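Local coordinates for putative polysaccharide biosynthesis protein with aminopeptidase-like domain (Clostridium acetobutylicum, PDB 3K9T), which binds one zinc ion per subunit and probably acts in the biosynthesis of modified polysaccharides, with no peptidase activity expected despite an aminopeptidase-like domain, at residues D388-M398 against K411-A422. Numbering follows the deposited sequence.
Sequences DEFAMFWVLNM and KSGMEFRRIKYA
Helix 389-398 crosses helix 416-422 at -73°, the axes 8.5 Å apart at closest approach, with Ala391 packed against Ala422, CB to CB at 3.4 Å. Small residues at this crossing bring the backbones close: Ala422 CB also reaches Met392 CG, and one turn on Val395 CG2 meets Ile419 CG2 at 3.9 Å. Just ahead of the first helix, Asp388 swings its carboxylate anti to its own N (chi1 -179°) into the side of the Arg418 guanidinium. The side-on pairing, planes 15° apart, restrains both groups: Arg418 NH2 bonds Asp388 OD1 at 3.0 Å, while Arg418 NE to Asp388 OD2, modelled at 2.5 Å, is suspiciously short and its exact length doubtful. A water donates to Asp388 OD2 and Arg418 O. Farther along, Ser412 CB sits over the five-membered ring of Trp394, 3.4 Å from its centroid, a CH-pi contact. Ser412 OG accepts from Met414 N in an ST turn and bonds back to Ile408 O. Selenomethionine Met414 reaches across, CE against Phe390 CB and at the Trp394 ring edge, SE beside Ala391 CB. Met398 CE meets Lys411 CB at 3.8 Å. Within the permuted winged helix-turn-helix domain, helix 389-398 thus lies across the start of helix 416-428, the end of helix 405-412 and the turn between; Trp295 of a second subunit meets the Phe390 and Trp394 rings, while Phe416 and Lys420 reach helix 336-355.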
ATOM      1  N   ASP A 388      -3.714 -23.851  22.823  1.00 81.08           N
ATOM      2  CA  ASP A 388      -3.084 -22.925  21.875  1.00 41.62           C
ATOM      3  C   ASP A 388      -2.965 -21.502  22.422  1.00 47.62           C
ATOM      4  O   ASP A 388      -3.804 -20.626  22.169  1.00 30.66           O
ATOM      5  CB  ASP A 388      -3.860 -22.917  20.590  1.00 39.90           C
ATOM      6  CG  ASP A 388      -3.258 -22.017  19.563  1.00 65.27           C
ATOM      7  OD1 ASP A 388      -2.115 -21.545  19.756  1.00 32.17           O
ATOM      8  OD2 ASP A 388      -3.946 -21.783  18.553  1.00 54.43           O
ATOM      9  N   GLU A 389      -1.877 -21.275  23.138  1.00 36.88           N
ATOM     10  CA  GLU A 389      -1.705 -20.034  23.887  1.00 42.59           C
ATOM     11  C   GLU A 389      -1.463 -18.782  23.043  1.00 38.68           C
ATOM     12  O   GLU A 389      -1.853 -17.685  23.433  1.00 21.62           O
ATOM     13  CB  GLU A 389      -0.617 -20.213  24.933  1.00 29.50           C
ATOM     14  CG  GLU A 389       0.634 -20.928  24.439  1.00 64.25           C
ATOM     15  CD  GLU A 389       1.873 -20.441  25.157  1.00384.40           C
ATOM     16  OE1 GLU A 389       1.739 -20.015  26.324  1.00 50.01           O
ATOM     17  OE2 GLU A 389       2.972 -20.460  24.557  1.00 61.15           O
ATOM     18  N   PHE A 390      -0.867 -18.940  21.872  1.00 34.89           N
ATOM     19  CA  PHE A 390      -0.610 -17.796  20.993  1.00 24.47           C
ATOM     20  C   PHE A 390      -1.906 -17.198  20.485  1.00 37.53           C
ATOM     21  O   PHE A 390      -2.098 -16.002  20.583  1.00 29.58           O
ATOM     22  CB  PHE A 390       0.289 -18.195  19.833  1.00 50.68           C
ATOM     23  CG  PHE A 390       1.563 -18.790  20.283  1.00 47.09           C
ATOM     24  CD1 PHE A 390       2.586 -17.970  20.723  1.00 32.06           C
ATOM     25  CD2 PHE A 390       1.711 -20.177  20.360  1.00 72.77           C
ATOM     26  CE1 PHE A 390       3.776 -18.520  21.185  1.00 43.04           C
ATOM     27  CE2 PHE A 390       2.885 -20.740  20.824  1.00 60.73           C
ATOM     28  CZ  PHE A 390       3.926 -19.906  21.237  1.00 50.00           C
ATOM     29  N   ALA A 391      -2.803 -18.024  19.963  1.00 33.45           N
ATOM     30  CA  ALA A 391      -4.113 -17.533  19.573  1.00 13.24           C
ATOM     31  C   ALA A 391      -4.800 -16.803  20.767  1.00 20.43           C
ATOM     32  O   ALA A 391      -5.429 -15.733  20.623  1.00 17.49           O
ATOM     33  CB  ALA A 391      -5.013 -18.712  19.079  1.00 14.22           C
HETATM   34  N   MSE A 392      -4.704 -17.379  21.952  1.00 12.04           N
HETATM   35  CA  MSE A 392      -5.432 -16.788  23.086  1.00 22.05           C
HETATM   36  C   MSE A 392      -4.930 -15.398  23.382  1.00  8.80           C
HETATM   37  O   MSE A 392      -5.744 -14.489  23.603  1.00 26.16           O
HETATM   38  CB  MSE A 392      -5.341 -17.662  24.335  1.00 14.52           C
HETATM   39  CG  MSE A 392      -6.152 -18.906  24.189  1.00 36.37           C
HETATM   40 SE   MSE A 392      -6.419 -19.867  25.832  0.75 23.19          SE
HETATM   41  CE  MSE A 392      -4.912 -19.349  26.964  1.00 12.21           C
ATOM     42  N   PHE A 393      -3.596 -15.235  23.376  1.00 20.39           N
ATOM     43  CA  PHE A 393      -2.969 -13.942  23.662  1.00 33.06           C
ATOM     44  C   PHE A 393      -3.378 -12.859  22.667  1.00 19.42           C
ATOM     45  O   PHE A 393      -3.523 -11.698  23.051  1.00 23.69           O
ATOM     46  CB  PHE A 393      -1.447 -14.049  23.707  1.00 25.31           C
ATOM     47  CG  PHE A 393      -0.917 -14.775  24.914  1.00 18.76           C
ATOM     48  CD1 PHE A 393      -1.274 -14.378  26.198  1.00 32.92           C
ATOM     49  CD2 PHE A 393       0.011 -15.811  24.766  1.00 27.01           C
ATOM     50  CE1 PHE A 393      -0.757 -15.035  27.313  1.00 34.54           C
ATOM     51  CE2 PHE A 393       0.518 -16.480  25.869  1.00 18.63           C
ATOM     52  CZ  PHE A 393       0.143 -16.078  27.149  1.00 34.94           C
ATOM     53  N   TRP A 394      -3.535 -13.232  21.396  1.00 18.62           N
ATOM     54  CA  TRP A 394      -4.079 -12.311  20.390  1.00 22.73           C
ATOM     55  C   TRP A 394      -5.507 -11.887  20.687  1.00 28.96           C
ATOM     56  O   TRP A 394      -5.822 -10.694  20.588  1.00 20.67           O
ATOM     57  CB  TRP A 394      -4.074 -12.926  19.003  1.00 21.93           C
ATOM     58  CG  TRP A 394      -2.820 -12.709  18.243  1.00 19.89           C
ATOM     59  CD1 TRP A 394      -1.956 -13.659  17.816  1.00 26.66           C
ATOM     60  CD2 TRP A 394      -2.283 -11.462  17.837  1.00 25.75           C
ATOM     61  NE1 TRP A 394      -0.916 -13.087  17.154  1.00 24.22           N
ATOM     62  CE2 TRP A 394      -1.091 -11.734  17.137  1.00 14.39           C
ATOM     63  CE3 TRP A 394      -2.685 -10.133  18.005  1.00 22.33           C
ATOM     64  CZ2 TRP A 394      -0.306 -10.731  16.568  1.00 16.28           C
ATOM     65  CZ3 TRP A 394      -1.897  -9.124  17.460  1.00 18.80           C
ATOM     66  CH2 TRP A 394      -0.713  -9.424  16.755  1.00 21.63           C
ATOM     67  N   VAL A 395      -6.364 -12.859  21.023  1.00 21.35           N
ATOM     68  CA  VAL A 395      -7.755 -12.572  21.329  1.00 12.87           C
ATOM     69  C   VAL A 395      -7.870 -11.641  22.538  1.00 24.56           C
ATOM     70  O   VAL A 395      -8.629 -10.677  22.521  1.00 20.13           O
ATOM     71  CB  VAL A 395      -8.570 -13.833  21.566  1.00 21.64           C
ATOM     72  CG1 VAL A 395      -9.917 -13.464  22.131  1.00 11.96           C
ATOM     73  CG2 VAL A 395      -8.747 -14.590  20.270  1.00 13.46           C
ATOM     74  N   LEU A 396      -7.085 -11.902  23.571  1.00 16.17           N
ATOM     75  CA  LEU A 396      -7.112 -11.042  24.754  1.00 16.65           C
ATOM     76  C   LEU A 396      -6.604  -9.660  24.414  1.00 11.36           C
ATOM     77  O   LEU A 396      -7.161  -8.649  24.855  1.00 28.63           O
ATOM     78  CB  LEU A 396      -6.273 -11.633  25.889  1.00 15.87           C
ATOM     79  CG  LEU A 396      -6.869 -12.903  26.525  1.00 28.42           C
ATOM     80  CD1 LEU A 396      -5.830 -13.696  27.275  1.00  6.66           C
ATOM     81  CD2 LEU A 396      -8.007 -12.496  27.457  1.00 10.72           C
ATOM     82  N   ASN A 397      -5.568  -9.620  23.596  1.00 19.27           N
ATOM     83  CA  ASN A 397      -4.882  -8.389  23.351  1.00 14.16           C
ATOM     84  C   ASN A 397      -5.687  -7.453  22.475  1.00 15.60           C
ATOM     85  O   ASN A 397      -5.735  -6.245  22.726  1.00 19.01           O
ATOM     86  CB  ASN A 397      -3.496  -8.657  22.781  1.00 15.82           C
ATOM     87  CG  ASN A 397      -2.806  -7.397  22.383  1.00 25.41           C
ATOM     88  OD1 ASN A 397      -3.006  -6.935  21.271  1.00 12.03           O
ATOM     89  ND2 ASN A 397      -2.011  -6.809  23.290  1.00 11.34           N
HETATM   90  N   MSE A 398      -6.352  -8.012  21.479  1.00 23.41           N
HETATM   91  CA  MSE A 398      -7.124  -7.194  20.553  1.00 15.66           C
HETATM   92  C   MSE A 398      -8.620  -7.060  20.863  1.00 23.08           C
HETATM   93  O   MSE A 398      -9.292  -6.330  20.168  1.00 16.83           O
HETATM   94  CB  MSE A 398      -6.955  -7.723  19.138  1.00 13.21           C
HETATM   95  CG  MSE A 398      -5.559  -7.446  18.571  1.00 22.21           C
HETATM   96 SE   MSE A 398      -5.383  -8.208  16.812  0.75 10.00          SE
HETATM   97  CE  MSE A 398      -6.465  -6.891  15.829  1.00 13.87           C
ATOM     98  N   LYS A 411      -4.958  -9.809  11.450  1.00 25.61           N
ATOM     99  CA  LYS A 411      -3.748  -9.198  12.075  1.00 13.26           C
ATOM    100  C   LYS A 411      -2.737 -10.263  12.554  1.00 20.68           C
ATOM    101  O   LYS A 411      -1.541 -10.112  12.358  1.00 25.90           O
ATOM    102  CB  LYS A 411      -4.121  -8.251  13.227  1.00 34.38           C
ATOM    103  CG  LYS A 411      -2.941  -7.510  13.856  1.00 26.71           C
ATOM    104  CD  LYS A 411      -2.795  -6.063  13.364  1.00 54.66           C
ATOM    105  CE  LYS A 411      -3.327  -5.075  14.393  1.00 62.66           C
ATOM    106  NZ  LYS A 411      -3.387  -3.685  13.872  1.00 86.37           N
ATOM    107  N   SER A 412      -3.224 -11.333  13.163  1.00 22.48           N
ATOM    108  CA  SER A 412      -2.350 -12.410  13.641  1.00 14.06           C
ATOM    109  C   SER A 412      -1.775 -13.274  12.511  1.00 21.27           C
ATOM    110  O   SER A 412      -0.839 -14.047  12.712  1.00 21.89           O
ATOM    111  CB  SER A 412      -3.125 -13.330  14.630  1.00 20.56           C
ATOM    112  OG  SER A 412      -4.113 -14.146  13.996  1.00 28.89           O
ATOM    113  N   GLY A 413      -2.370 -13.212  11.332  1.00 23.52           N
ATOM    114  CA  GLY A 413      -1.965 -14.118  10.278  1.00 23.79           C
ATOM    115  C   GLY A 413      -2.396 -15.545  10.552  1.00 17.78           C
ATOM    116  O   GLY A 413      -1.967 -16.484   9.863  1.00 29.53           O
HETATM  117  N   MSE A 414      -3.259 -15.737  11.541  1.00 27.56           N
HETATM  118  CA  MSE A 414      -3.651 -17.091  11.883  1.00 33.57           C
HETATM  119  C   MSE A 414      -4.967 -17.434  11.212  1.00 27.15           C
HETATM  120  O   MSE A 414      -5.752 -16.566  10.834  1.00 27.15           O
HETATM  121  CB  MSE A 414      -3.737 -17.298  13.403  1.00 27.53           C
HETATM  122  CG  MSE A 414      -2.438 -17.075  14.163  1.00 31.26           C
HETATM  123 SE   MSE A 414      -2.759 -17.269  16.041  0.75 13.03          SE
HETATM  124  CE  MSE A 414      -1.000 -17.467  16.742  1.00 14.19           C
ATOM    125  N   GLU A 415      -5.174 -18.729  11.070  1.00 22.26           N
ATOM    126  CA  GLU A 415      -6.396 -19.278  10.565  1.00 30.48           C
ATOM    127  C   GLU A 415      -7.605 -18.954  11.474  1.00 26.51           C
ATOM    128  O   GLU A 415      -7.509 -18.919  12.697  1.00 25.46           O
ATOM    129  CB  GLU A 415      -6.205 -20.778  10.419  1.00 26.31           C
ATOM    130  CG  GLU A 415      -7.202 -21.414   9.517  1.00 45.59           C
ATOM    131  CD  GLU A 415      -8.215 -22.149  10.278  1.00 69.17           C
ATOM    132  OE1 GLU A 415      -7.767 -22.974  11.100  1.00 51.58           O
ATOM    133  OE2 GLU A 415      -9.425 -21.913  10.041  1.00 31.26           O
ATOM    134  N   PHE A 416      -8.753 -18.742  10.851  1.00 28.22           N
ATOM    135  CA  PHE A 416      -9.919 -18.278  11.564  1.00 21.94           C
ATOM    136  C   PHE A 416     -10.367 -19.223  12.677  1.00 20.33           C
ATOM    137  O   PHE A 416     -10.592 -18.780  13.794  1.00 28.08           O
ATOM    138  CB  PHE A 416     -11.081 -17.987  10.605  1.00 22.96           C
ATOM    139  CG  PHE A 416     -12.337 -17.490  11.323  1.00 32.82           C
ATOM    140  CD1 PHE A 416     -12.488 -16.169  11.660  1.00 18.63           C
ATOM    141  CD2 PHE A 416     -13.332 -18.371  11.697  1.00 18.38           C
ATOM    142  CE1 PHE A 416     -13.614 -15.744  12.327  1.00 26.85           C
ATOM    143  CE2 PHE A 416     -14.452 -17.956  12.372  1.00 40.95           C
ATOM    144  CZ  PHE A 416     -14.595 -16.655  12.697  1.00 19.89           C
ATOM    145  N   ARG A 417     -10.500 -20.515  12.402  1.00 19.28           N
ATOM    146  CA  ARG A 417     -10.920 -21.428  13.463  1.00 30.91           C
ATOM    147  C   ARG A 417     -10.007 -21.433  14.687  1.00 14.78           C
ATOM    148  O   ARG A 417     -10.461 -21.638  15.792  1.00 23.02           O
ATOM    149  CB  ARG A 417     -11.094 -22.832  12.942  1.00 21.96           C
ATOM    150  CG  ARG A 417     -12.259 -22.970  11.992  1.00 23.99           C
ATOM    151  CD  ARG A 417     -12.868 -24.319  12.118  1.00 29.75           C
ATOM    152  NE  ARG A 417     -13.877 -24.569  11.100  1.00 29.87           N
ATOM    153  CZ  ARG A 417     -14.915 -25.389  11.261  1.00 23.70           C
ATOM    154  NH1 ARG A 417     -15.110 -26.026  12.422  1.00 40.50           N
ATOM    155  NH2 ARG A 417     -15.768 -25.566  10.256  1.00 37.88           N
ATOM    156  N   ARG A 418      -8.719 -21.207  14.489  1.00 29.34           N
ATOM    157  CA  ARG A 418      -7.779 -21.149  15.612  1.00 20.44           C
ATOM    158  C   ARG A 418      -8.113 -20.010  16.579  1.00 16.19           C
ATOM    159  O   ARG A 418      -8.077 -20.146  17.813  1.00 21.37           O
ATOM    160  CB  ARG A 418      -6.394 -20.915  15.060  1.00 23.61           C
ATOM    161  CG  ARG A 418      -5.330 -21.376  15.943  1.00 48.85           C
ATOM    162  CD  ARG A 418      -4.013 -21.292  15.248  1.00 36.41           C
ATOM    163  NE  ARG A 418      -2.994 -21.247  16.267  1.00 81.50           N
ATOM    164  CZ  ARG A 418      -1.766 -20.803  16.085  1.00 43.12           C
ATOM    165  NH1 ARG A 418      -1.401 -20.355  14.896  1.00 42.30           N
ATOM    166  NH2 ARG A 418      -0.909 -20.810  17.113  1.00 37.50           N
ATOM    167  N   ILE A 419      -8.445 -18.879  15.984  1.00 23.66           N
ATOM    168  CA  ILE A 419      -8.867 -17.719  16.721  1.00 20.06           C
ATOM    169  C   ILE A 419     -10.201 -17.999  17.406  1.00 26.04           C
ATOM    170  O   ILE A 419     -10.360 -17.687  18.565  1.00 20.89           O
ATOM    171  CB  ILE A 419      -8.926 -16.502  15.794  1.00 14.18           C
ATOM    172  CG1 ILE A 419      -7.509 -16.236  15.212  1.00 33.86           C
ATOM    173  CG2 ILE A 419      -9.508 -15.319  16.523  1.00 18.81           C
ATOM    174  CD1 ILE A 419      -6.407 -16.139  16.231  1.00 12.94           C
ATOM    175  N   LYS A 420     -11.121 -18.641  16.696  1.00 23.02           N
ATOM    176  CA  LYS A 420     -12.462 -18.914  17.198  1.00 28.48           C
ATOM    177  C   LYS A 420     -12.450 -19.810  18.421  1.00 20.34           C
ATOM    178  O   LYS A 420     -13.101 -19.536  19.442  1.00 22.20           O
ATOM    179  CB  LYS A 420     -13.286 -19.567  16.080  1.00 22.69           C
ATOM    180  CG  LYS A 420     -14.784 -19.617  16.333  1.00 23.71           C
ATOM    181  CD  LYS A 420     -15.203 -20.829  17.165  1.00 26.30           C
ATOM    182  CE  LYS A 420     -16.713 -21.002  17.163  1.00 29.62           C
ATOM    183  NZ  LYS A 420     -17.148 -22.025  18.147  1.00 23.33           N
ATOM    184  N   TYR A 421     -11.701 -20.893  18.315  1.00 22.45           N
ATOM    185  CA  TYR A 421     -11.604 -21.831  19.399  1.00 31.62           C
ATOM    186  C   TYR A 421     -10.837 -21.224  20.572  1.00 11.72           C
ATOM    187  O   TYR A 421     -11.137 -21.530  21.726  1.00 31.93           O
ATOM    188  CB  TYR A 421     -10.969 -23.137  18.923  1.00 13.28           C
ATOM    189  CG  TYR A 421     -11.797 -23.886  17.912  1.00 20.84           C
ATOM    190  CD1 TYR A 421     -13.170 -24.067  18.105  1.00 17.49           C
ATOM    191  CD2 TYR A 421     -11.204 -24.474  16.790  1.00 17.81           C
ATOM    192  CE1 TYR A 421     -13.931 -24.762  17.190  1.00 20.58           C
ATOM    193  CE2 TYR A 421     -11.970 -25.173  15.846  1.00 16.59           C
ATOM    194  CZ  TYR A 421     -13.329 -25.320  16.053  1.00 14.92           C
ATOM    195  OH  TYR A 421     -14.088 -26.004  15.126  1.00 32.02           O
ATOM    196  N   ALA A 422      -9.881 -20.339  20.292  1.00 31.40           N
ATOM    197  CA  ALA A 422      -9.178 -19.656  21.376  1.00 23.35           C
ATOM    198  C   ALA A 422     -10.171 -18.768  22.138  1.00 23.11           C
ATOM    199  O   ALA A 422     -10.219 -18.797  23.363  1.00 28.28           O
ATOM    200  CB  ALA A 422      -7.948 -18.877  20.857  1.00 19.69           C
TER
HETATM  201  O   HOH W   1      -6.544 -21.949  19.140  1.00 29.24           O